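Local coordinates for protein N5-Carboxyaminoimidazole ribonucleotide synthetase (Staphylococcus aureus subsp. aureus, PDB 3ORQ) that catalyses the ATP-dependent conversion of 5-aminoimidazole ribonucleotide and bicarbonate to N5-carboxyaminoimidazole ribonucleotide, a ligase reaction carried out by a member of the ATP-grasp superfamily, at residues Phe148-Arg153 against Ser181-Glu186; Ala121-Val126 against Leu266-Ile271; Lys187-Lys192 against Phe259-Asn264. One frame throughout, in Å; residues are numbered along the deposited sequence.

Contact 1: Phe148-Arg153 against Ser181-Glu186; sequences FIVKTR and SECVAE. With ADP (adenosine-5'-diphosphate), chain D.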
loop_
_atom_site.group_PDB
_atom_site.type_symbol
_atom_site.label_atom_id
_atom_site.label_comp_id
_atom_site.label_asym_id
_atom_site.label_seq_id
_atom_site.Cartn_x
_atom_site.Cartn_y
_atom_site.Cartn_z
ATOM N N PHE A 148 6.820 19.174 -38.025
ATOM C CA PHE A 148 6.342 19.846 -36.808
ATOM C C PHE A 148 4.954 19.331 -36.399
ATOM O O PHE A 148 4.238 18.712 -37.193
ATOM C CB PHE A 148 6.341 21.379 -36.950
ATOM C CG PHE A 148 5.248 21.919 -37.834
ATOM C CD1 PHE A 148 5.399 21.940 -39.225
ATOM C CD2 PHE A 148 4.077 22.433 -37.279
ATOM C CE1 PHE A 148 4.393 22.439 -40.043
ATOM C CE2 PHE A 148 3.060 22.940 -38.093
ATOM C CZ PHE A 148 3.227 22.944 -39.480
ATOM N N ILE A 149 4.585 19.585 -35.148
ATOM C CA ILE A 149 3.350 19.029 -34.615
ATOM C C ILE A 149 2.481 20.090 -33.954
ATOM O O ILE A 149 2.973 20.902 -33.190
ATOM C CB ILE A 149 3.645 17.827 -33.662
ATOM C CG1 ILE A 149 2.361 17.299 -33.026
ATOM C CG2 ILE A 149 4.657 18.222 -32.620
ATOM C CD1 ILE A 149 2.455 15.820 -32.641
ATOM N N VAL A 150 1.192 20.072 -34.275
ATOM C CA VAL A 150 0.198 20.988 -33.690
ATOM C C VAL A 150 -0.588 20.314 -32.537
ATOM O O VAL A 150 -1.119 19.223 -32.714
ATOM C CB VAL A 150 -0.776 21.475 -34.775
ATOM C CG1 VAL A 150 -1.672 22.548 -34.233
ATOM C CG2 VAL A 150 0.009 22.008 -35.963
ATOM N N LYS A 151 -0.613 20.954 -31.360
ATOM C CA LYS A 151 -1.349 20.452 -30.186
ATOM C C LYS A 151 -2.388 21.466 -29.726
ATOM O O LYS A 151 -2.110 22.668 -29.722
ATOM C CB LYS A 151 -0.408 20.128 -29.006
ATOM C CG LYS A 151 0.789 19.257 -29.351
ATOM C CD LYS A 151 1.800 19.160 -28.194
ATOM C CE LYS A 151 2.980 18.294 -28.584
ATOM N NZ LYS A 151 4.020 18.230 -27.498
ATOM N N THR A 152 -3.573 20.987 -29.335
ATOM C CA THR A 152 -4.539 21.850 -28.650
ATOM C C THR A 152 -3.884 22.333 -27.368
ATOM O O THR A 152 -3.082 21.617 -26.753
ATOM C CB THR A 152 -5.945 21.175 -28.372
ATOM O OG1 THR A 152 -5.908 20.337 -27.212
ATOM C CG2 THR A 152 -6.404 20.354 -29.548
ATOM N N ARG A 153 -4.193 23.553 -26.969
ATOM C CA ARG A 153 -3.539 24.078 -25.797
ATOM C C ARG A 153 -4.303 23.859 -24.491
ATOM O O ARG A 153 -3.751 24.100 -23.401
ATOM C CB ARG A 153 -3.101 25.532 -25.992
ATOM C CG ARG A 153 -4.166 26.488 -26.333
ATOM C CD ARG A 153 -3.538 27.790 -26.810
ATOM N NE ARG A 153 -3.232 28.659 -25.677
ATOM C CZ ARG A 153 -3.377 29.980 -25.693
ATOM N NH1 ARG A 153 -3.821 30.576 -26.794
ATOM N NH2 ARG A 153 -3.087 30.699 -24.608
ATOM N N SER A 181 -10.090 24.876 -32.070
ATOM C CA SER A 181 -9.386 25.139 -30.813
ATOM C C SER A 181 -8.063 25.861 -31.037
ATOM O O SER A 181 -7.337 25.557 -31.988
ATOM C CB SER A 181 -9.160 23.833 -30.037
ATOM O OG SER A 181 -8.471 24.071 -28.826
ATOM N N GLU A 182 -7.777 26.829 -30.166
ATOM C CA GLU A 182 -6.500 27.533 -30.173
ATOM C C GLU A 182 -5.396 26.514 -29.932
ATOM O O GLU A 182 -5.501 25.669 -29.030
ATOM C CB GLU A 182 -6.456 28.618 -29.090
ATOM C CG GLU A 182 -7.458 29.763 -29.268
ATOM C CD GLU A 182 -7.214 30.944 -28.309
ATOM O OE1 GLU A 182 -7.550 32.094 -28.692
ATOM O OE2 GLU A 182 -6.699 30.727 -27.183
ATOM N N CYS A 183 -4.339 26.584 -30.730
ATOM C CA CYS A 183 -3.299 25.566 -30.681
ATOM C C CYS A 183 -1.884 26.097 -30.491
ATOM O O CYS A 183 -1.653 27.310 -30.496
ATOM C CB CYS A 183 -3.356 24.723 -31.943
ATOM S SG CYS A 183 -4.711 23.569 -31.958
ATOM N N VAL A 184 -0.946 25.170 -30.300
ATOM C CA VAL A 184 0.478 25.487 -30.331
ATOM C C VAL A 184 1.162 24.560 -31.321
ATOM O O VAL A 184 0.783 23.395 -31.440
ATOM C CB VAL A 184 1.193 25.269 -28.995
ATOM C CG1 VAL A 184 2.522 26.000 -29.025
ATOM C CG2 VAL A 184 0.370 25.755 -27.810
ATOM N N ALA A 185 2.171 25.078 -32.020
ATOM C CA ALA A 185 3.056 24.231 -32.829
ATOM C C ALA A 185 4.502 24.215 -32.290
ATOM O O ALA A 185 4.963 25.176 -31.684
ATOM C CB ALA A 185 2.996 24.639 -34.288
ATOM N N GLU A 186 5.196 23.098 -32.494
ATOM C CA GLU A 186 6.557 22.905 -31.991
ATOM C C GLU A 186 7.281 21.924 -32.920
ATOM O O GLU A 186 6.643 21.081 -33.556
ATOM C CB GLU A 186 6.537 22.367 -30.543
ATOM C CG GLU A 186 5.727 21.093 -30.388
ATOM C CD GLU A 186 5.860 20.425 -29.036
ATOM O OE1 GLU A 186 4.954 20.668 -28.193
ATOM O OE2 GLU A 186 6.849 19.646 -28.823
HETATM P PB ADP D . 0.118 14.435 -23.799
HETATM O O1B ADP D . 0.134 15.673 -22.941
HETATM O O2B ADP D . 0.751 13.178 -23.271
HETATM O O3B ADP D . -1.241 14.201 -24.400
HETATM P PA ADP D . 2.560 15.110 -25.092
HETATM O O1A ADP D . 2.749 16.532 -25.555
HETATM O O2A ADP D . 3.173 14.688 -23.781
HETATM O O3A ADP D . 0.979 14.767 -25.117
HETATM O "O5'" ADP D . 3.081 14.080 -26.209
HETATM C "C5'" ADP D . 2.783 12.697 -26.143
HETATM C "C4'" ADP D . 3.849 11.933 -26.910
HETATM O "O4'" ADP D . 3.910 12.372 -28.292
HETATM C "C3'" ADP D . 5.255 12.136 -26.340
HETATM O "O3'" ADP D . 5.595 11.230 -25.284
HETATM C "C2'" ADP D . 6.131 11.912 -27.563
HETATM O "O2'" ADP D . 6.484 10.545 -27.677
HETATM C "C1'" ADP D . 5.273 12.350 -28.744
HETATM N N9 ADP D . 5.701 13.742 -29.008
HETATM C C8 ADP D . 5.102 14.847 -28.515
HETATM N N7 ADP D . 5.746 15.977 -28.896
HETATM C C5 ADP D . 6.780 15.567 -29.674
HETATM C C6 ADP D . 7.861 16.257 -30.425
HETATM N N6 ADP D . 7.936 17.615 -30.390
HETATM N N1 ADP D . 8.744 15.479 -31.095
HETATM C C2 ADP D . 8.663 14.127 -31.106
HETATM N N3 ADP D . 7.707 13.429 -30.446
HETATM C C4 ADP D . 6.759 14.099 -29.733
#

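Contact 2: Ala121-Val126 against Leu266-Ile271; sequences AGTKVV and LYVNEI. With MG (magnesium ion), chain C; ADP (adenosine-5'-diphosphate), chain D.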
loop_
_atom_site.group_PDB
_atom_site.type_symbol
_atom_site.label_atom_id
_atom_site.label_comp_id
_atom_site.label_asym_id
_atom_site.label_seq_id
_atom_site.Cartn_x
_atom_site.Cartn_y
_atom_site.Cartn_z
ATOM N N ALA A 121 12.170 30.382 -17.827
ATOM C CA ALA A 121 12.935 29.883 -16.692
ATOM C C ALA A 121 14.319 29.470 -17.157
ATOM O O ALA A 121 15.110 28.974 -16.370
ATOM C CB ALA A 121 12.220 28.688 -16.021
ATOM N N GLY A 122 14.595 29.666 -18.451
ATOM C CA GLY A 122 15.862 29.243 -19.048
ATOM C C GLY A 122 16.077 27.736 -19.145
ATOM O O GLY A 122 17.207 27.268 -19.155
ATOM N N THR A 123 14.993 26.964 -19.227
ATOM C CA THR A 123 15.123 25.527 -19.499
ATOM C C THR A 123 15.260 25.274 -21.020
ATOM O O THR A 123 14.984 26.149 -21.832
ATOM C CB THR A 123 13.924 24.745 -18.999
ATOM O OG1 THR A 123 12.829 25.023 -19.861
ATOM C CG2 THR A 123 13.544 25.141 -17.592
ATOM N N LYS A 124 15.670 24.069 -21.404
ATOM C CA LYS A 124 15.764 23.743 -22.824
ATOM C C LYS A 124 14.401 23.246 -23.351
ATOM O O LYS A 124 14.039 22.080 -23.182
ATOM C CB LYS A 124 16.903 22.724 -23.071
ATOM C CG LYS A 124 17.132 22.309 -24.555
ATOM C CD LYS A 124 17.834 23.361 -25.416
ATOM C CE LYS A 124 17.890 22.910 -26.880
ATOM N NZ LYS A 124 18.288 23.970 -27.864
ATOM N N VAL A 125 13.649 24.142 -23.972
ATOM C CA VAL A 125 12.344 23.817 -24.552
ATOM C C VAL A 125 12.455 23.545 -26.065
ATOM O O VAL A 125 13.332 24.071 -26.736
ATOM C CB VAL A 125 11.336 24.983 -24.311
ATOM C CG1 VAL A 125 10.040 24.779 -25.080
ATOM C CG2 VAL A 125 11.017 25.104 -22.852
ATOM N N VAL A 126 11.553 22.724 -26.594
ATOM C CA VAL A 126 11.441 22.541 -28.028
ATOM C C VAL A 126 10.908 23.830 -28.629
ATOM O O VAL A 126 9.920 24.376 -28.136
ATOM C CB VAL A 126 10.521 21.357 -28.385
ATOM C CG1 VAL A 126 9.158 21.515 -27.745
ATOM C CG2 VAL A 126 10.373 21.216 -29.893
ATOM N N LEU A 266 18.909 17.001 -24.329
ATOM C CA LEU A 266 17.780 16.993 -23.391
ATOM C C LEU A 266 16.885 18.195 -23.607
ATOM O O LEU A 266 17.367 19.322 -23.617
ATOM C CB LEU A 266 18.264 16.991 -21.925
ATOM C CG LEU A 266 17.243 16.671 -20.806
ATOM C CD1 LEU A 266 16.839 15.203 -20.851
ATOM C CD2 LEU A 266 17.708 17.038 -19.385
ATOM N N TYR A 267 15.591 17.956 -23.799
ATOM C CA TYR A 267 14.608 19.035 -23.736
ATOM C C TYR A 267 13.526 18.714 -22.685
ATOM O O TYR A 267 13.089 17.556 -22.551
ATOM C CB TYR A 267 13.885 19.256 -25.069
ATOM C CG TYR A 267 14.714 19.415 -26.347
ATOM C CD1 TYR A 267 15.461 18.350 -26.866
ATOM C CD2 TYR A 267 14.673 20.602 -27.081
ATOM C CE1 TYR A 267 16.157 18.480 -28.031
ATOM C CE2 TYR A 267 15.354 20.724 -28.247
ATOM C CZ TYR A 267 16.096 19.665 -28.719
ATOM O OH TYR A 267 16.810 19.793 -29.892
ATOM N N VAL A 268 13.064 19.746 -21.982
ATOM C CA VAL A 268 11.856 19.633 -21.193
ATOM C C VAL A 268 10.663 19.607 -22.139
ATOM O O VAL A 268 10.517 20.518 -22.958
ATOM C CB VAL A 268 11.726 20.834 -20.253
ATOM C CG1 VAL A 268 10.631 20.616 -19.247
ATOM C CG2 VAL A 268 13.031 21.077 -19.550
ATOM N N ASN A 269 9.821 18.575 -22.025
ATOM C CA ASN A 269 8.556 18.511 -22.738
ATOM C C ASN A 269 7.390 19.187 -22.012
ATOM O O ASN A 269 6.808 20.147 -22.504
ATOM C CB ASN A 269 8.174 17.059 -23.059
ATOM C CG ASN A 269 6.746 16.935 -23.684
ATOM O OD1 ASN A 269 6.275 17.838 -24.394
ATOM N ND2 ASN A 269 6.057 15.818 -23.392
ATOM N N GLU A 270 7.012 18.644 -20.861
ATOM C CA GLU A 270 5.873 19.173 -20.118
ATOM C C GLU A 270 5.975 18.829 -18.632
ATOM O O GLU A 270 6.742 17.937 -18.254
ATOM C CB GLU A 270 4.557 18.621 -20.712
ATOM C CG GLU A 270 4.269 17.120 -20.423
ATOM C CD GLU A 270 3.103 16.529 -21.238
ATOM O OE1 GLU A 270 2.508 17.261 -22.093
ATOM O OE2 GLU A 270 2.799 15.309 -21.037
ATOM N N ILE A 271 5.196 19.524 -17.802
ATOM C CA ILE A 271 5.156 19.266 -16.369
ATOM C C ILE A 271 3.713 18.960 -15.887
ATOM O O ILE A 271 2.770 19.693 -16.210
ATOM C CB ILE A 271 5.686 20.448 -15.566
ATOM C CG1 ILE A 271 6.944 21.037 -16.196
ATOM C CG2 ILE A 271 5.934 20.045 -14.084
ATOM C CD1 ILE A 271 7.430 22.324 -15.470
HETATM MG MG MG C . 2.985 13.328 -21.942
HETATM P PB ADP D . 0.118 14.435 -23.799
HETATM O O1B ADP D . 0.134 15.673 -22.941
HETATM O O2B ADP D . 0.751 13.178 -23.271
HETATM O O3B ADP D . -1.241 14.201 -24.400
HETATM P PA ADP D . 2.560 15.110 -25.092
HETATM O O1A ADP D . 2.749 16.532 -25.555
HETATM O O2A ADP D . 3.173 14.688 -23.781
HETATM O O3A ADP D . 0.979 14.767 -25.117
HETATM O "O5'" ADP D . 3.081 14.080 -26.209
HETATM C "C5'" ADP D . 2.783 12.697 -26.143
HETATM C "C4'" ADP D . 3.849 11.933 -26.910
HETATM O "O4'" ADP D . 3.910 12.372 -28.292
HETATM C "C3'" ADP D . 5.255 12.136 -26.340
HETATM O "O3'" ADP D . 5.595 11.230 -25.284
HETATM C "C2'" ADP D . 6.131 11.912 -27.563
HETATM O "O2'" ADP D . 6.484 10.545 -27.677
HETATM C "C1'" ADP D . 5.273 12.350 -28.744
HETATM N N9 ADP D . 5.701 13.742 -29.008
HETATM C C8 ADP D . 5.102 14.847 -28.515
HETATM N N7 ADP D . 5.746 15.977 -28.896
HETATM C C5 ADP D . 6.780 15.567 -29.674
HETATM C C6 ADP D . 7.861 16.257 -30.425
HETATM N N6 ADP D . 7.936 17.615 -30.390
HETATM N N1 ADP D . 8.744 15.479 -31.095
HETATM C C2 ADP D . 8.663 14.127 -31.106
HETATM N N3 ADP D . 7.707 13.429 -30.446
HETATM C C4 ADP D . 6.759 14.099 -29.733
#

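Contact 3: Lys187-Lys192 against Phe259-Asn264; sequences KYLNIK and FIDSNN. With ADP (adenosine-5'-diphosphate), chain D.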
loop_
_atom_site.group_PDB
_atom_site.type_symbol
_atom_site.label_atom_id
_atom_site.label_comp_id
_atom_site.label_asym_id
_atom_site.label_seq_id
_atom_site.Cartn_x
_atom_site.Cartn_y
_atom_site.Cartn_z
ATOM N N LYS A 187 8.601 22.036 -33.011
ATOM C CA LYS A 187 9.384 21.124 -33.855
ATOM C C LYS A 187 9.122 19.635 -33.530
ATOM O O LYS A 187 9.162 19.207 -32.347
ATOM C CB LYS A 187 10.886 21.413 -33.698
ATOM C CG LYS A 187 11.450 22.563 -34.549
ATOM C CD LYS A 187 12.956 22.754 -34.274
ATOM C CE LYS A 187 13.612 23.815 -35.197
ATOM N NZ LYS A 187 13.876 23.306 -36.565
ATOM N N TYR A 188 8.891 18.835 -34.577
ATOM C CA TYR A 188 8.873 17.379 -34.384
ATOM C C TYR A 188 10.313 16.846 -34.432
ATOM O O TYR A 188 10.985 16.897 -35.485
ATOM C CB TYR A 188 7.977 16.674 -35.392
ATOM C CG TYR A 188 7.711 15.223 -35.055
ATOM C CD1 TYR A 188 6.753 14.873 -34.086
ATOM C CD2 TYR A 188 8.402 14.193 -35.717
ATOM C CE1 TYR A 188 6.498 13.528 -33.766
ATOM C CE2 TYR A 188 8.156 12.846 -35.411
ATOM C CZ TYR A 188 7.200 12.522 -34.434
ATOM O OH TYR A 188 6.941 11.203 -34.128
ATOM N N LEU A 189 10.773 16.385 -33.265
ATOM C CA LEU A 189 12.130 15.938 -33.053
ATOM C C LEU A 189 12.317 14.487 -33.397
ATOM O O LEU A 189 11.363 13.723 -33.422
ATOM C CB LEU A 189 12.518 16.108 -31.584
ATOM C CG LEU A 189 12.522 17.506 -30.960
ATOM C CD1 LEU A 189 12.903 17.417 -29.480
ATOM C CD2 LEU A 189 13.449 18.407 -31.695
ATOM N N ASN A 190 13.566 14.114 -33.643
ATOM C CA ASN A 190 13.948 12.720 -33.766
ATOM C C ASN A 190 14.411 12.204 -32.398
ATOM O O ASN A 190 15.600 12.274 -32.061
ATOM C CB ASN A 190 15.049 12.553 -34.823
ATOM C CG ASN A 190 15.365 11.088 -35.120
ATOM O OD1 ASN A 190 16.470 10.762 -35.558
ATOM N ND2 ASN A 190 14.394 10.200 -34.883
ATOM N N ILE A 191 13.458 11.697 -31.618
ATOM C CA ILE A 191 13.678 11.308 -30.215
ATOM C C ILE A 191 14.159 9.866 -30.066
ATOM O O ILE A 191 13.544 8.961 -30.622
ATOM C CB ILE A 191 12.383 11.448 -29.441
ATOM C CG1 ILE A 191 11.945 12.907 -29.451
ATOM C CG2 ILE A 191 12.533 10.892 -27.991
ATOM C CD1 ILE A 191 10.681 13.135 -28.656
ATOM N N LYS A 192 15.248 9.646 -29.324
ATOM C CA LYS A 192 15.701 8.263 -29.105
ATOM C C LYS A 192 15.193 7.671 -27.778
ATOM O O LYS A 192 14.914 6.479 -27.693
ATOM C CB LYS A 192 17.220 8.097 -29.251
ATOM C CG LYS A 192 18.024 8.865 -28.248
ATOM C CD LYS A 192 19.532 8.714 -28.461
ATOM C CE LYS A 192 20.154 7.832 -27.392
ATOM N NZ LYS A 192 21.639 7.771 -27.528
ATOM N N PHE A 259 12.418 14.988 -23.375
ATOM C CA PHE A 259 12.839 14.310 -24.578
ATOM C C PHE A 259 14.365 14.242 -24.645
ATOM O O PHE A 259 15.064 15.196 -24.293
ATOM C CB PHE A 259 12.320 15.050 -25.827
ATOM C CG PHE A 259 10.833 15.115 -25.931
ATOM C CD1 PHE A 259 10.030 14.112 -25.385
ATOM C CD2 PHE A 259 10.223 16.180 -26.584
ATOM C CE1 PHE A 259 8.628 14.165 -25.483
ATOM C CE2 PHE A 259 8.821 16.249 -26.695
ATOM C CZ PHE A 259 8.021 15.221 -26.152
ATOM N N ILE A 260 14.894 13.124 -25.107
ATOM C CA ILE A 260 16.280 13.153 -25.535
ATOM C C ILE A 260 16.436 12.899 -27.067
ATOM O O ILE A 260 15.925 11.904 -27.599
ATOM C CB ILE A 260 17.199 12.275 -24.655
ATOM C CG1 ILE A 260 17.642 11.045 -25.414
ATOM C CG2 ILE A 260 16.611 11.973 -23.193
ATOM C CD1 ILE A 260 19.097 11.114 -25.754
ATOM N N ASP A 261 17.121 13.826 -27.746
ATOM C CA ASP A 261 17.474 13.777 -29.198
ATOM C C ASP A 261 18.037 12.493 -29.755
ATOM O O ASP A 261 18.528 11.655 -29.021
ATOM C CB ASP A 261 18.580 14.823 -29.502
ATOM C CG ASP A 261 18.035 16.055 -30.123
ATOM O OD1 ASP A 261 16.784 16.172 -30.191
ATOM O OD2 ASP A 261 18.831 16.899 -30.562
ATOM N N SER A 262 18.053 12.400 -31.086
ATOM C CA SER A 262 18.945 11.468 -31.787
ATOM C C SER A 262 20.412 11.783 -31.449
ATOM O O SER A 262 21.283 10.913 -31.526
ATOM C CB SER A 262 18.720 11.557 -33.289
ATOM O OG SER A 262 18.895 12.887 -33.742
ATOM N N ASN A 263 20.649 13.030 -31.043
ATOM C CA ASN A 263 21.978 13.513 -30.666
ATOM C C ASN A 263 22.233 13.674 -29.167
ATOM O O ASN A 263 23.117 14.433 -28.754
ATOM C CB ASN A 263 22.284 14.817 -31.398
ATOM C CG ASN A 263 22.986 14.577 -32.708
ATOM O OD1 ASN A 263 24.216 14.626 -32.774
ATOM N ND2 ASN A 263 22.219 14.269 -33.751
ATOM N N ASN A 264 21.452 12.956 -28.361
ATOM C CA ASN A 264 21.596 12.941 -26.898
ATOM C C ASN A 264 21.316 14.277 -26.206
ATOM O O ASN A 264 21.730 14.490 -25.067
ATOM C CB ASN A 264 22.963 12.398 -26.486
ATOM C CG ASN A 264 22.858 11.237 -25.536
ATOM O OD1 ASN A 264 22.186 10.246 -25.833
ATOM N ND2 ASN A 264 23.549 11.329 -24.397
HETATM P PB ADP D . 0.118 14.435 -23.799
HETATM O O1B ADP D . 0.134 15.673 -22.941
HETATM O O2B ADP D . 0.751 13.178 -23.271
HETATM O O3B ADP D . -1.241 14.201 -24.400
HETATM P PA ADP D . 2.560 15.110 -25.092
HETATM O O1A ADP D . 2.749 16.532 -25.555
HETATM O O2A ADP D . 3.173 14.688 -23.781
HETATM O O3A ADP D . 0.979 14.767 -25.117
HETATM O "O5'" ADP D . 3.081 14.080 -26.209
HETATM C "C5'" ADP D . 2.783 12.697 -26.143
HETATM C "C4'" ADP D . 3.849 11.933 -26.910
HETATM O "O4'" ADP D . 3.910 12.372 -28.292
HETATM C "C3'" ADP D . 5.255 12.136 -26.340
HETATM O "O3'" ADP D . 5.595 11.230 -25.284
HETATM C "C2'" ADP D . 6.131 11.912 -27.563
HETATM O "O2'" ADP D . 6.484 10.545 -27.677
HETATM C "C1'" ADP D . 5.273 12.350 -28.744
HETATM N N9 ADP D . 5.701 13.742 -29.008
HETATM C C8 ADP D . 5.102 14.847 -28.515
HETATM N N7 ADP D . 5.746 15.977 -28.896
HETATM C C5 ADP D . 6.780 15.567 -29.674
HETATM C C6 ADP D . 7.861 16.257 -30.425
HETATM N N6 ADP D . 7.936 17.615 -30.390
HETATM N N1 ADP D . 8.744 15.479 -31.095
HETATM C C2 ADP D . 8.663 14.127 -31.106
HETATM N N3 ADP D . 7.707 13.429 -30.446
HETATM C C4 ADP D . 6.759 14.099 -29.733
#

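Contact 1: Phe148-Arg153 against Ser181-Glu186
An extended chain beyond CG, with chi2, chi3 and chi4 all near 180°, carries NZ of Lys151 to the carboxylate of Glu186, whose CG stands between its own backbone N and carbonyl carbon (chi1 55°). Both residues project from one face of an antiparallel beta pair in the small four-stranded sheet of the ATP-grasp fold, where strand 148-152 runs beside strand 183-187. Lys151 NZ approaches Glu186 OE1 at 2.7 Å from above the carboxylate plane, closing a salt bridge. Lys151 NZ also hydrogen-bonds to ADP O1A at 2.9 Å and, at 3.2 Å, to ADP N7, so one cation spans alpha-phosphate and adenine; OE1 also pairs with Lys115 on helix 111-120. Two positive partners probably stabilise the buried carboxylate as an anion. Backbone bonds set the register, two between Ile149 and Glu186 and two between Lys151 and Val184. On the other face, Val150 CG1 packs 3.6 Å from Cys183 CB, near helix 171-178. Beyond the strand, Arg153 NH1 forms a salt bridge with Glu182 OE2 at 2.9 Å, guanidinium and carboxylate planes almost parallel. Glu186 OE2 accepts a hydrogen bond from the adenine amino group, with ADP N6 2.8 Å away.

Contact 2: Ala121-Val126 against Leu266-Ile271
The magnesium-nucleotide site of the ATP-grasp domain is served by strand 266-272, and this contact sets the beginning of that strand against the loop that follows helix 111-120, through Lys124, Tyr267 and Val268. A backbone bond joins the two: Val268 N donates to Lys124 O at 2.8 Å, with a bent N-H...O angle of 142°. Lys124 O also lies 3.1 Å from Tyr267 CA in a CA-H...O contact, which places two neighbouring residues of the strand around one carbonyl.

The aliphatic part of Lys124 runs beside the Tyr267 side chain, both pointing the same way. Lys124 CG, anti to the backbone N (chi1 -179°), lies 3.1 Å from Leu266 O, and farther out Lys124 CE comes to 3.6 Å from Tyr267 CE2. Val125 O reaches the same ring at its edge, near the ring plane, 3.7 Å from Tyr267 CD2. At the other end of the loop segment, the side chains of Thr123 and Val268 cross at about a right angle, CB against CG2.

Farther along the strand lies the site itself. A classic beta bulge sets Asn269 and Glu270 together opposite Glu257 of strand 252-261. Glu270 OE2 binds the magnesium ion at 2.2 Å, with Glu257 and ADP O2A as further ligands, while Asn269 ND2 donates to ADP O2A at 3.1 Å.

At the start of the loop, Gly122 closes helix 111-120 with a Schellman motif, and Leu118 of that helix touches both Val125 and Val268. Helix 234-245 brings Gln240 against Thr123 and Val268, while strand 252-261 runs antiparallel alongside strand 266-272 as its neighbour in the large sheet.

Contact 3: Lys187-Lys192 against Phe259-Asn264
Lys192, Ile191 and Ser262 bury the most surface where the connection 187-192 meets strand 252-261 and the turn beyond. Lys192 lies across Ile260 and the type I turn 261-264. Lys192 CG sits between the backbone N and the carbonyl carbon (chi1 63°), which sets it 2.9 Å from Asp261 O and 3.5 Å from Ile260 CD1. The chain then bends at chi3, and Lys192 NZ donates to Asn264 OD1 at 3.0 Å, tilted from the carbonyl plane. Lys192 N also donates to Ile260 O.

Ile191 turns its terminal methyl group inward. Ile191 CD1 lies over one face of the Phe259 ring, 3.5 Å from the centroid in a CH-pi contact and offset toward the rim. Ile191 CD1 also lies 3.3 Å from ADP C2, while Phe259 CZ lies 3.6 Å from ADP N7, so methyl and phenyl pack against both each other and the adenine.

Ser262 meets Asn190 at the exposed side: Ser262 CB is 3.3 Å from Asn190 OD1, and Ser262 N makes a weak bond to Asn190 O.

Toward the base, Lys187 O accepts a hydrogen bond from ADP N6, Leu189 N donates to ADP N1, and ADP C2 sits over one face of the Tyr188 ring, toward its rim. Paired backbone bonds to the adenine edge, with Tyr188 on one face of the base and Ile191 on the other, are characteristic of the ATP-grasp adenine pocket.

Overall arrangement
All three contacts belong to the ATP-grasp region and converge on one ADP: contact 1 reaches adenine and alpha-phosphate, contact 2 the phosphate and magnesium, contact 3 the adenine. Along the chain, contacts 1 and 3 follow in series, both between the two segments of contact 2. Contact 1 lies in the four-stranded antiparallel sheet, whereas contacts 2 and 3 each bring a strand of the eight-stranded one, the neighbours 266-272 and 252-261. The centres of contacts 1 and 2 lie about 16 Å apart, those of contacts 1 and 3 about 18 Å, and those of contacts 2 and 3 about 13 Å. Because strand 183-187 leads into segment 187-192, the chain crosses beside the adenine, leaving the nucleotide between the sheets.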